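Local coordinates for protein beta-N-acetylhexosaminidase (Streptomyces plicatus, PDB 1JAK) that hydrolyses terminal beta-linked N-acetylhexosamine residues as a family 20 glycoside hydrolase, probably by substrate-assisted catalysis, and here binds an isofagomine-type azasugar inhibitor, at residues Val166-Phe171 against Leu195-Gly200; Glu250-Gly255 against Gly317-His322. All coordinates share one frame; numbering follows the deposited sequence.

How the interactions relate
Both interactions join loops that leave the C-terminal ends of strands in the alpha/beta barrel, and both end on the same inhibitor, IFG. Interaction 1 holds O3 of the piperidine ring through Arg168; interaction 2 takes its acetamido N2 through Asp319 and its ring N1 through Glu320. Their centres lie about 13 Å apart, and they touch directly where Leu195 N meets Glu250 O at 3.1 Å, a probable hydrogen bond between adjacent strand ends. Two histidines link them further. His256 is hydrogen-bonded to Asp197 of interaction 1 and to Glu320 of interaction 2, while His194 joins Asp197 to Glu250, so both histidines bridge acids of the two contacts.

Interaction 1. Residues Val166-Phe171 against Leu195-Gly200; sequences VSRHFF and LSDDQG. With IFG ((2R,3R,4S,5R)-2-acetamido-3,4-dihydroxy-5-hydroxymethyl-piperidine), chain F.
The O3 corner of the ligand pocket is built where Arg168, on the loop after barrel strand 159-165, meets Asp197 and Gln199, on the loop after the neighbouring strand 190-194. Arg168 starts out pointing away from the other loop and comes back through a bend at chi2 (43°), which lays the guanidinium against one carboxylate and beside one amide. Asp197 approaches over a face: its OD2 stands 3.2 Å above the guanidinium plane of Arg168, over the centre, and the two planes are 35° apart. The salt bridge is therefore tilted rather than end-on, with Asp197 OD1 3.1 Å from Arg168 NH2. Gln199 comes to the edge instead. Its OE1 takes the NE hydrogen of Arg168 at 2.9 Å and lies in the guanidinium plane, though the hydrogen bond is well bent and the amide is turned 76° from that plane. Farther round the edge, Arg168 NH1 and NH2 both donate to IFG O3, each at 2.9 Å, a fork closing on one hydroxyl oxygen. NH2 also donates to water 1, which appears to pass the link on to Asp198 OD2.

The carboxylate is itself well fixed. Asp198 N donates to Asp197 OD1 at 2.7 Å, and His194 and His256 are hydrogen-bonded to OD2 and OD1. Behind it the loops pack closely, Ser167 CB lying 3.5 Å from Asp197 CB, while the Ser167 hydroxyl has His194 as its strongest partner. Val166 CG2 and Leu195 CD2 add an apolar touch at 4.1 Å.

With Asp165 forming a second salt bridge at NH1, acids flank the buried guanidinium and would probably balance its charge. Gln199 helps fix its rotation, so that NH1 and NH2 both face the ligand's O3.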
ATOM      1  N   VAL A 166      -5.481  -9.056  -6.396  1.00  5.65           N
ATOM      2  CA  VAL A 166      -6.865  -9.199  -6.835  1.00  5.84           C
ATOM      3  C   VAL A 166      -6.974 -10.325  -7.858  1.00  6.78           C
ATOM      4  O   VAL A 166      -8.016 -10.503  -8.494  1.00  7.03           O
ATOM      5  CB  VAL A 166      -7.420  -7.882  -7.452  1.00  6.54           C
ATOM      6  CG1 VAL A 166      -7.461  -6.796  -6.386  1.00  6.95           C
ATOM      7  CG2 VAL A 166      -6.563  -7.439  -8.635  1.00  7.83           C
ATOM      8  N   SER A 167      -5.893 -11.090  -7.996  1.00  6.03           N
ATOM      9  CA  SER A 167      -5.845 -12.208  -8.937  1.00  7.24           C
ATOM     10  C   SER A 167      -6.296 -13.530  -8.314  1.00  6.91           C
ATOM     11  O   SER A 167      -7.087 -14.264  -8.915  1.00  7.44           O
ATOM     12  CB  SER A 167      -4.425 -12.370  -9.494  1.00  6.93           C
ATOM     13  OG  SER A 167      -4.037 -11.245 -10.272  1.00  8.69           O
ATOM     14  N   ARG A 168      -5.790 -13.845  -7.124  1.00  6.95           N
ATOM     15  CA  ARG A 168      -6.165 -15.095  -6.456  1.00  5.57           C
ATOM     16  C   ARG A 168      -7.655 -15.073  -6.124  1.00  7.13           C
ATOM     17  O   ARG A 168      -8.366 -16.050  -6.358  1.00  7.95           O
ATOM     18  CB  ARG A 168      -5.285 -15.309  -5.223  1.00  6.29           C
ATOM     19  CG  ARG A 168      -3.942 -15.972  -5.568  1.00  6.20           C
ATOM     20  CD  ARG A 168      -3.296 -15.393  -6.840  1.00  5.67           C
ATOM     21  NE  ARG A 168      -2.044 -16.082  -7.160  1.00  5.19           N
ATOM     22  CZ  ARG A 168      -0.861 -15.783  -6.629  1.00  5.19           C
ATOM     23  NH1 ARG A 168      -0.750 -14.786  -5.758  1.00  5.13           N
ATOM     24  NH2 ARG A 168       0.207 -16.516  -6.931  1.00  6.07           N
ATOM     25  N   HIS A 169      -8.122 -13.964  -5.561  1.00  7.28           N
ATOM     26  CA  HIS A 169      -9.549 -13.768  -5.334  1.00  7.62           C
ATOM     27  C   HIS A 169      -9.779 -12.347  -5.824  1.00  7.78           C
ATOM     28  O   HIS A 169      -9.026 -11.435  -5.485  1.00  7.30           O
ATOM     29  CB  HIS A 169      -9.960 -13.896  -3.865  1.00  7.87           C
ATOM     30  CG  HIS A 169     -10.120 -15.313  -3.404  1.00  7.56           C
ATOM     31  ND1 HIS A 169      -9.123 -15.992  -2.742  1.00  7.34           N
ATOM     32  CD2 HIS A 169     -11.154 -16.180  -3.520  1.00  8.21           C
ATOM     33  CE1 HIS A 169      -9.534 -17.218  -2.467  1.00  7.79           C
ATOM     34  NE2 HIS A 169     -10.764 -17.357  -2.928  1.00  8.36           N
ATOM     35  N   PHE A 170     -10.799 -12.164  -6.650  1.00  7.02           N
ATOM     36  CA  PHE A 170     -11.089 -10.846  -7.187  1.00  7.55           C
ATOM     37  C   PHE A 170     -11.840  -9.976  -6.190  1.00  8.62           C
ATOM     38  O   PHE A 170     -12.694 -10.455  -5.445  1.00  8.27           O
ATOM     39  CB  PHE A 170     -11.922 -10.976  -8.468  1.00  8.11           C
ATOM     40  CG  PHE A 170     -12.259  -9.659  -9.111  1.00  8.96           C
ATOM     41  CD1 PHE A 170     -11.259  -8.869  -9.675  1.00  8.40           C
ATOM     42  CD2 PHE A 170     -13.575  -9.205  -9.148  1.00  9.82           C
ATOM     43  CE1 PHE A 170     -11.564  -7.643 -10.267  1.00  9.16           C
ATOM     44  CE2 PHE A 170     -13.894  -7.981  -9.738  1.00  9.67           C
ATOM     45  CZ  PHE A 170     -12.889  -7.198 -10.298  1.00  9.85           C
ATOM     46  N   PHE A 171     -11.493  -8.695  -6.172  1.00  8.16           N
ATOM     47  CA  PHE A 171     -12.158  -7.723  -5.320  1.00  8.57           C
ATOM     48  C   PHE A 171     -12.551  -6.582  -6.245  1.00  8.65           C
ATOM     49  O   PHE A 171     -11.717  -6.060  -6.983  1.00  9.40           O
ATOM     50  CB  PHE A 171     -11.223  -7.243  -4.205  1.00  8.00           C
ATOM     51  CG  PHE A 171     -10.935  -8.301  -3.180  1.00  8.83           C
ATOM     52  CD1 PHE A 171      -9.891  -9.204  -3.362  1.00  8.86           C
ATOM     53  CD2 PHE A 171     -11.757  -8.443  -2.064  1.00  9.26           C
ATOM     54  CE1 PHE A 171      -9.674 -10.238  -2.447  1.00  8.86           C
ATOM     55  CE2 PHE A 171     -11.549  -9.474  -1.145  1.00 10.43           C
ATOM     56  CZ  PHE A 171     -10.505 -10.374  -1.338  1.00  8.92           C
ATOM     57  N   LEU A 195      -2.502  -7.367 -10.721  1.00  6.98           N
ATOM     58  CA  LEU A 195      -3.595  -7.546 -11.675  1.00  6.76           C
ATOM     59  C   LEU A 195      -3.694  -8.845 -12.464  1.00  7.50           C
ATOM     60  O   LEU A 195      -4.700  -9.083 -13.135  1.00  7.04           O
ATOM     61  CB  LEU A 195      -3.584  -6.378 -12.665  1.00  7.39           C
ATOM     62  CG  LEU A 195      -3.790  -4.980 -12.078  1.00  8.11           C
ATOM     63  CD1 LEU A 195      -3.539  -3.942 -13.163  1.00  7.79           C
ATOM     64  CD2 LEU A 195      -5.210  -4.846 -11.533  1.00  8.55           C
ATOM     65  N   SER A 196      -2.665  -9.679 -12.405  1.00  6.13           N
ATOM     66  CA  SER A 196      -2.716 -10.933 -13.141  1.00  6.40           C
ATOM     67  C   SER A 196      -1.883 -12.011 -12.479  1.00  6.49           C
ATOM     68  O   SER A 196      -0.868 -11.732 -11.846  1.00  6.54           O
ATOM     69  CB  SER A 196      -2.226 -10.731 -14.584  1.00  8.14           C
ATOM     70  OG  SER A 196      -0.831 -10.469 -14.630  1.00  7.60           O
ATOM     71  N   ASP A 197      -2.335 -13.250 -12.613  1.00  6.70           N
ATOM     72  CA  ASP A 197      -1.611 -14.380 -12.063  1.00  6.55           C
ATOM     73  C   ASP A 197      -2.185 -15.643 -12.681  1.00  6.96           C
ATOM     74  O   ASP A 197      -2.825 -15.585 -13.735  1.00  7.69           O
ATOM     75  CB  ASP A 197      -1.717 -14.405 -10.533  1.00  6.73           C
ATOM     76  CG  ASP A 197      -0.504 -15.047  -9.887  1.00  6.02           C
ATOM     77  OD1 ASP A 197      -0.366 -16.285  -9.973  1.00  6.77           O
ATOM     78  OD2 ASP A 197       0.323 -14.308  -9.312  1.00  6.91           O
ATOM     79  N   ASP A 198      -1.970 -16.782 -12.037  1.00  6.71           N
ATOM     80  CA  ASP A 198      -2.457 -18.035 -12.586  1.00  7.39           C
ATOM     81  C   ASP A 198      -3.954 -18.244 -12.490  1.00  7.77           C
ATOM     82  O   ASP A 198      -4.550 -18.872 -13.369  1.00  9.28           O
ATOM     83  CB  ASP A 198      -1.726 -19.200 -11.922  1.00  6.47           C
ATOM     84  CG  ASP A 198      -0.239 -19.155 -12.181  1.00  7.48           C
ATOM     85  OD1 ASP A 198       0.148 -19.077 -13.367  1.00  8.17           O
ATOM     86  OD2 ASP A 198       0.542 -19.186 -11.209  1.00  8.44           O
ATOM     87  N   GLN A 199      -4.564 -17.699 -11.440  1.00  6.59           N
ATOM     88  CA  GLN A 199      -5.994 -17.871 -11.224  1.00  5.83           C
ATOM     89  C   GLN A 199      -6.886 -16.779 -11.807  1.00  6.97           C
ATOM     90  O   GLN A 199      -8.113 -16.844 -11.686  1.00  7.74           O
ATOM     91  CB  GLN A 199      -6.270 -18.022  -9.725  1.00  6.76           C
ATOM     92  CG  GLN A 199      -5.490 -19.171  -9.081  1.00  6.68           C
ATOM     93  CD  GLN A 199      -4.141 -18.742  -8.527  1.00  7.34           C
ATOM     94  OE1 GLN A 199      -3.549 -17.759  -8.978  1.00  7.37           O
ATOM     95  NE2 GLN A 199      -3.643 -19.492  -7.550  1.00  6.03           N
ATOM     96  N   GLY A 200      -6.286 -15.780 -12.446  1.00  6.69           N
ATOM     97  CA  GLY A 200      -7.101 -14.728 -13.023  1.00  8.10           C
ATOM     98  C   GLY A 200      -6.360 -13.576 -13.673  1.00  8.19           C
ATOM     99  O   GLY A 200      -5.249 -13.227 -13.273  1.00  8.94           O
TER
HETATM  100  N1  IFG F 601       4.936 -15.949  -3.409  1.00  7.82           N
HETATM  101  C2  IFG F 601       4.284 -15.453  -4.649  1.00  7.93           C
HETATM  102  C3  IFG F 601       2.854 -14.803  -4.455  1.00  7.19           C
HETATM  103  C4  IFG F 601       1.979 -15.524  -3.409  1.00  7.77           C
HETATM  104  C5  IFG F 601       2.782 -15.659  -2.113  1.00  7.32           C
HETATM  105  C6  IFG F 601       2.044 -16.309  -0.948  1.00  7.71           C
HETATM  106  C7  IFG F 601       5.693 -13.436  -4.609  1.00  7.39           C
HETATM  107  C8  IFG F 601       6.580 -12.371  -5.202  1.00  6.95           C
HETATM  108  C9  IFG F 601       4.092 -16.434  -2.305  1.00  6.67           C
HETATM  109  N2  IFG F 601       5.176 -14.481  -5.321  1.00  6.65           N
HETATM  110  O7  IFG F 601       5.452 -13.339  -3.414  1.00  6.85           O
HETATM  111  O3  IFG F 601       2.177 -14.778  -5.704  1.00  6.78           O
HETATM  112  O4  IFG F 601       1.661 -16.827  -3.898  1.00  9.48           O
HETATM  113  O6  IFG F 601       2.627 -15.949   0.300  1.00  6.35           O
HETATM  114  O   HOH W   1      -0.015 -18.921  -8.480  1.00  7.31           O

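Interaction 2. Residues Glu250-Gly255 against Gly317-His322; sequences EIDMPG and GGDEAH. With IFG ((2R,3R,4S,5R)-2-acetamido-3,4-dihydroxy-5-hydroxymethyl-piperidine), chain F.
Two acids press together here: Asp252 OD2 lies 2.5 Å from Asp319 OD1, exceptionally close for two carboxylate oxygens. The carboxylates are nearly coplanar, their planes 27° apart, although the side chains cross at about a right angle. Asp319 CG stands between its own backbone N and carbonyl carbon (chi1 63°), which puts the carboxylate between Asp252 and the ligand; the turn about CB-CG then gives OD1 to Asp252 and OD2 to IFG. That OD2 accepts from IFG N2 at 2.7 Å in a nearly straight bond (163°).

OD1 of Asp252 is gripped twice. It takes Gly318 N at 3.0 Å on the syn side, and water 2 donates to it as well, tying it to Asp319 O and Gly255 N. Gly317 has no side chain, and none would fit: a CB there would run into Asp252 OD1. Glu250, bound to His192, His194 and Trp350, brings OE2 to 4.3 Å from Asp319 OD1. Farther along, cis-Pro254 lays CG 4.1 Å from Ala321 CB, both residues touching Phe329 of helix 326-342. An alanine in place of Asp252 would probably leave Gly318 N and water 2 short of an acceptor and Asp319 freer to turn.

Glu320 contributes OE2 to IFG N1 at 2.8 Å. An adjacent Asp-Glu pair of this kind, at a barrel strand end, is the hallmark of family 20 active sites, where the aspartate is thought to orient the acetamido group and the glutamate probably acts as the general acid.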
ATOM      1  N   GLU A 250       0.732  -4.243 -11.768  1.00  6.85           N
ATOM      2  CA  GLU A 250       1.641  -5.342 -12.067  1.00  6.83           C
ATOM      3  C   GLU A 250       0.995  -6.389 -12.960  1.00  7.22           C
ATOM      4  O   GLU A 250      -0.121  -6.845 -12.697  1.00  6.97           O
ATOM      5  CB  GLU A 250       2.114  -6.054 -10.787  1.00  6.25           C
ATOM      6  CG  GLU A 250       3.146  -7.176 -11.065  1.00  6.47           C
ATOM      7  CD  GLU A 250       3.376  -8.109  -9.882  1.00  7.83           C
ATOM      8  OE1 GLU A 250       3.017  -7.742  -8.745  1.00  6.47           O
ATOM      9  OE2 GLU A 250       3.934  -9.212 -10.091  1.00  7.37           O
ATOM     10  N   ILE A 251       1.703  -6.740 -14.029  1.00  6.93           N
ATOM     11  CA  ILE A 251       1.297  -7.806 -14.935  1.00  6.70           C
ATOM     12  C   ILE A 251       2.515  -8.717 -14.817  1.00  7.14           C
ATOM     13  O   ILE A 251       3.585  -8.422 -15.355  1.00  7.48           O
ATOM     14  CB  ILE A 251       1.137  -7.331 -16.390  1.00  7.45           C
ATOM     15  CG1 ILE A 251      -0.064  -6.386 -16.498  1.00  8.85           C
ATOM     16  CG2 ILE A 251       0.941  -8.542 -17.307  1.00  6.55           C
ATOM     17  CD1 ILE A 251      -1.386  -7.019 -16.113  1.00 11.69           C
ATOM     18  N   ASP A 252       2.355  -9.808 -14.076  1.00  7.04           N
ATOM     19  CA  ASP A 252       3.455 -10.737 -13.827  1.00  7.54           C
ATOM     20  C   ASP A 252       3.889 -11.532 -15.058  1.00  7.26           C
ATOM     21  O   ASP A 252       3.058 -12.087 -15.774  1.00  7.65           O
ATOM     22  CB  ASP A 252       3.051 -11.704 -12.708  1.00  7.42           C
ATOM     23  CG  ASP A 252       4.233 -12.175 -11.885  1.00  7.86           C
ATOM     24  OD1 ASP A 252       5.370 -12.171 -12.404  1.00  7.79           O
ATOM     25  OD2 ASP A 252       4.020 -12.566 -10.713  1.00  7.73           O
ATOM     26  N   MET A 253       5.200 -11.589 -15.286  1.00  7.56           N
ATOM     27  CA  MET A 253       5.763 -12.325 -16.417  1.00  7.87           C
ATOM     28  C   MET A 253       7.226 -12.665 -16.132  1.00  6.58           C
ATOM     29  O   MET A 253       7.900 -11.948 -15.395  1.00  7.22           O
ATOM     30  CB  MET A 253       5.656 -11.484 -17.695  1.00  8.59           C
ATOM     31  CG  MET A 253       6.273 -10.103 -17.580  1.00  9.80           C
ATOM     32  SD  MET A 253       6.030  -9.105 -19.070  1.00 10.66           S
ATOM     33  CE  MET A 253       4.335  -8.532 -18.816  1.00 11.43           C
ATOM     34  N   PRO A 254       7.739 -13.770 -16.705  1.00  6.96           N
ATOM     35  CA  PRO A 254       7.073 -14.726 -17.593  1.00  7.37           C
ATOM     36  C   PRO A 254       6.325 -15.808 -16.820  1.00  7.11           C
ATOM     37  O   PRO A 254       5.604 -16.614 -17.408  1.00  7.80           O
ATOM     38  CB  PRO A 254       8.231 -15.290 -18.407  1.00  7.59           C
ATOM     39  CG  PRO A 254       9.315 -15.372 -17.383  1.00  6.53           C
ATOM     40  CD  PRO A 254       9.186 -14.054 -16.628  1.00  8.71           C
ATOM     41  N   GLY A 255       6.511 -15.830 -15.503  1.00  7.83           N
ATOM     42  CA  GLY A 255       5.826 -16.809 -14.677  1.00  7.79           C
ATOM     43  C   GLY A 255       4.499 -16.250 -14.191  1.00  8.17           C
ATOM     44  O   GLY A 255       4.190 -15.089 -14.460  1.00  8.25           O
ATOM     45  N   GLY A 317       6.696  -7.962 -12.521  1.00  8.45           N
ATOM     46  CA  GLY A 317       6.856  -9.178 -11.738  1.00  7.68           C
ATOM     47  C   GLY A 317       8.205  -9.857 -11.889  1.00  7.60           C
ATOM     48  O   GLY A 317       9.238  -9.253 -11.603  1.00  8.33           O
ATOM     49  N   GLY A 318       8.192 -11.118 -12.318  1.00  7.21           N
ATOM     50  CA  GLY A 318       9.438 -11.853 -12.501  1.00  6.37           C
ATOM     51  C   GLY A 318       9.714 -12.898 -11.434  1.00  8.13           C
ATOM     52  O   GLY A 318      10.751 -13.565 -11.451  1.00  7.81           O
ATOM     53  N   ASP A 319       8.771 -13.052 -10.512  1.00  7.41           N
ATOM     54  CA  ASP A 319       8.904 -14.001  -9.416  1.00  6.31           C
ATOM     55  C   ASP A 319       8.484 -15.416  -9.779  1.00  6.64           C
ATOM     56  O   ASP A 319       7.630 -15.631 -10.642  1.00  6.22           O
ATOM     57  CB  ASP A 319       8.030 -13.563  -8.246  1.00  6.58           C
ATOM     58  CG  ASP A 319       6.554 -13.549  -8.613  1.00  6.06           C
ATOM     59  OD1 ASP A 319       6.201 -12.825  -9.564  1.00  7.53           O
ATOM     60  OD2 ASP A 319       5.753 -14.265  -7.971  1.00  6.51           O
ATOM     61  N   GLU A 320       9.092 -16.374  -9.093  1.00  7.75           N
ATOM     62  CA  GLU A 320       8.751 -17.780  -9.243  1.00  7.71           C
ATOM     63  C   GLU A 320       8.518 -18.281 -10.668  1.00  8.30           C
ATOM     64  O   GLU A 320       7.546 -18.988 -10.938  1.00  7.02           O
ATOM     65  CB  GLU A 320       7.524 -18.057  -8.361  1.00  6.92           C
ATOM     66  CG  GLU A 320       7.732 -17.590  -6.916  1.00  7.41           C
ATOM     67  CD  GLU A 320       6.474 -17.627  -6.063  1.00  6.44           C
ATOM     68  OE1 GLU A 320       5.357 -17.558  -6.617  1.00  6.13           O
ATOM     69  OE2 GLU A 320       6.604 -17.702  -4.826  1.00  6.76           O
ATOM     70  N   ALA A 321       9.411 -17.920 -11.583  1.00  7.66           N
ATOM     71  CA  ALA A 321       9.296 -18.372 -12.966  1.00  7.39           C
ATOM     72  C   ALA A 321      10.036 -19.706 -13.020  1.00  9.51           C
ATOM     73  O   ALA A 321      10.974 -19.885 -13.799  1.00 10.15           O
ATOM     74  CB  ALA A 321       9.947 -17.360 -13.907  1.00  7.16           C
ATOM     75  N   HIS A 322       9.596 -20.639 -12.184  1.00  9.97           N
ATOM     76  CA  HIS A 322      10.237 -21.939 -12.070  1.00 11.84           C
ATOM     77  C   HIS A 322      10.073 -22.891 -13.246  1.00 13.14           C
ATOM     78  O   HIS A 322      10.732 -23.933 -13.301  1.00 15.74           O
ATOM     79  CB  HIS A 322       9.793 -22.591 -10.764  1.00 13.30           C
ATOM     80  CG  HIS A 322      10.061 -21.737  -9.563  1.00 14.83           C
ATOM     81  ND1 HIS A 322      11.232 -21.026  -9.411  1.00 16.31           N
ATOM     82  CD2 HIS A 322       9.317 -21.476  -8.464  1.00 15.29           C
ATOM     83  CE1 HIS A 322      11.197 -20.362  -8.269  1.00 12.88           C
ATOM     84  NE2 HIS A 322      10.046 -20.619  -7.676  1.00 12.48           N
TER
HETATM   85  N1  IFG F 601       4.936 -15.949  -3.409  1.00  7.82           N
HETATM   86  C2  IFG F 601       4.284 -15.453  -4.649  1.00  7.93           C
HETATM   87  C3  IFG F 601       2.854 -14.803  -4.455  1.00  7.19           C
HETATM   88  C4  IFG F 601       1.979 -15.524  -3.409  1.00  7.77           C
HETATM   89  C5  IFG F 601       2.782 -15.659  -2.113  1.00  7.32           C
HETATM   90  C6  IFG F 601       2.044 -16.309  -0.948  1.00  7.71           C
HETATM   91  C7  IFG F 601       5.693 -13.436  -4.609  1.00  7.39           C
HETATM   92  C8  IFG F 601       6.580 -12.371  -5.202  1.00  6.95           C
HETATM   93  C9  IFG F 601       4.092 -16.434  -2.305  1.00  6.67           C
HETATM   94  N2  IFG F 601       5.176 -14.481  -5.321  1.00  6.65           N
HETATM   95  O7  IFG F 601       5.452 -13.339  -3.414  1.00  6.85           O
HETATM   96  O3  IFG F 601       2.177 -14.778  -5.704  1.00  6.78           O
HETATM   97  O4  IFG F 601       1.661 -16.827  -3.898  1.00  9.48           O
HETATM   98  O6  IFG F 601       2.627 -15.949   0.300  1.00  6.35           O
HETATM   99  O   HOH W   2       7.199 -14.336 -13.116  1.00  8.57           O